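Local coordinates for epoxide hydrolase (Aspergillus niger, PDB 3G02) that catalyses the hydrolysis of epoxides to vicinal diols and is here an enantioselective mutant generated by directed evolution, at the interface of chains A and B. Numbering follows the deposited sequence. Chains: chain A/B, Epoxide hydrolase.

The interface of chains A and B. Residues chain A 54-55, 248-249, 280, 284; chain B 258-259.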
# COMPACT_ATOMS: atom_id res chain seq x y z
N ARG A 54 -0.63 -2.74 -15.96
CA ARG A 54 0.67 -2.37 -15.39
C ARG A 54 0.56 -1.50 -14.14
O ARG A 54 1.51 -1.41 -13.36
CB ARG A 54 1.57 -1.72 -16.44
CG ARG A 54 1.17 -0.32 -16.86
CD ARG A 54 2.01 0.13 -18.03
NE ARG A 54 1.66 1.47 -18.49
CZ ARG A 54 0.64 1.74 -19.31
NH1 ARG A 54 -0.14 0.76 -19.75
NH2 ARG A 54 0.41 3.00 -19.67
N PHE A 55 -0.59 -0.86 -13.96
CA PHE A 55 -0.85 -0.06 -12.76
C PHE A 55 -1.73 -0.80 -11.74
O PHE A 55 -2.18 -0.20 -10.76
CB PHE A 55 -1.48 1.28 -13.13
CG PHE A 55 -0.62 2.13 -14.02
CD1 PHE A 55 0.65 2.54 -13.62
CD2 PHE A 55 -1.08 2.54 -15.27
CE1 PHE A 55 1.45 3.33 -14.44
CE2 PHE A 55 -0.30 3.34 -16.10
CZ PHE A 55 0.97 3.74 -15.69
N ASP A 248 9.19 -2.47 -8.72
CA ASP A 248 7.87 -2.09 -9.21
C ASP A 248 6.77 -2.95 -8.58
O ASP A 248 5.62 -2.55 -8.55
CB ASP A 248 7.80 -2.21 -10.74
CG ASP A 248 6.44 -1.80 -11.30
OD1 ASP A 248 6.12 -0.59 -11.25
OD2 ASP A 248 5.70 -2.68 -11.77
N GLY A 249 7.14 -4.13 -8.09
CA GLY A 249 6.15 -5.09 -7.62
C GLY A 249 6.05 -5.27 -6.12
O GLY A 249 5.32 -6.14 -5.66
N GLU A 280 -5.10 -8.61 -7.36
CA GLU A 280 -3.99 -8.15 -8.20
C GLU A 280 -2.88 -9.19 -8.23
O GLU A 280 -2.30 -9.45 -9.28
CB GLU A 280 -3.42 -6.83 -7.70
CG GLU A 280 -2.39 -6.25 -8.66
CD GLU A 280 -1.47 -5.26 -7.98
OE1 GLU A 280 -1.96 -4.21 -7.52
OE2 GLU A 280 -0.25 -5.54 -7.91
N GLN A 284 -1.29 -11.29 -11.29
CA GLN A 284 0.06 -10.98 -11.77
C GLN A 284 1.10 -12.06 -11.51
O GLN A 284 2.10 -12.14 -12.22
CB GLN A 284 0.56 -9.66 -11.16
CG GLN A 284 -0.23 -8.43 -11.58
CD GLN A 284 0.45 -7.13 -11.20
OE1 GLN A 284 1.48 -7.12 -10.53
NE2 GLN A 284 -0.12 -6.02 -11.65
N THR B 258 3.47 2.73 -8.04
CA THR B 258 3.56 1.47 -8.77
C THR B 258 2.22 0.83 -9.13
O THR B 258 2.09 0.18 -10.17
CB THR B 258 4.39 0.44 -8.00
OG1 THR B 258 3.76 0.17 -6.74
CG2 THR B 258 5.82 0.94 -7.77
N ARG B 259 1.23 1.01 -8.26
CA ARG B 259 -0.08 0.39 -8.47
C ARG B 259 -1.24 1.35 -8.21
O ARG B 259 -2.14 1.06 -7.42
CB ARG B 259 -0.22 -0.87 -7.61
CG ARG B 259 0.77 -1.98 -7.94
CD ARG B 259 0.50 -2.60 -9.31
NE ARG B 259 1.34 -3.78 -9.53
CZ ARG B 259 2.58 -3.74 -10.01
NH1 ARG B 259 3.13 -2.60 -10.37
NH2 ARG B 259 3.26 -4.87 -10.15
O HOH W 1 4.20 -2.48 -6.26
O HOH W 2 3.94 0.40 -12.51
O HOH W 3 5.78 -5.34 -11.59
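B:Arg259 reaches across a two-fold interface of this alpha/beta-hydrolase-fold enzyme to A:Asp248, A:Glu280 and A:Gln284; whether the dimer is the biological form, the coordinates alone do not show. Its CB touches both the backbone O of A:Phe55 and A:Glu280 OE1. The chain turns about the CB-CG bond (chi2 -69°), bringing CG and CD over that carboxylate, with CD 3.4 Å from A:Glu280 OE1. NE makes a salt bridge and a rather bent hydrogen bond to A:Glu280 OE2 (2.9 Å), which it meets from above the carboxylate plane. At the tip, NH1 gives a nearly straight bond, 168° at H, to A:Asp248 OD2 (2.9 Å); NH1 likewise approaches this carboxylate from above its plane, forming a second salt bridge. The A:Asp248 side chain crosses the arginine at about a right angle. NH1 further binds the backbone O of B:Thr258 at 3.0 Å, an intrachain bond that, with the bonds to chain A, probably restrains the rotation of the guanidinium. B:Arg259 NH2 donates to a lone pair of A:Gln284 OE1 (2.9 Å), the amide turned 55° from the guanidinium plane. Water 3 joins NH2 to A:Asp248 OD2. The two carboxylates at the edge of the guanidinium probably stabilise the positive charge. Beside the arginine, B:Thr258 slides antiparallel past A:Asp248, CG2 3.9 Å from A:Asp248 CA, while water 1 links B:Thr258 OG1 to A:Asp248 O. Water 2 connects B:Thr258 O with A:Asp248 OD1 and A:Arg54 O.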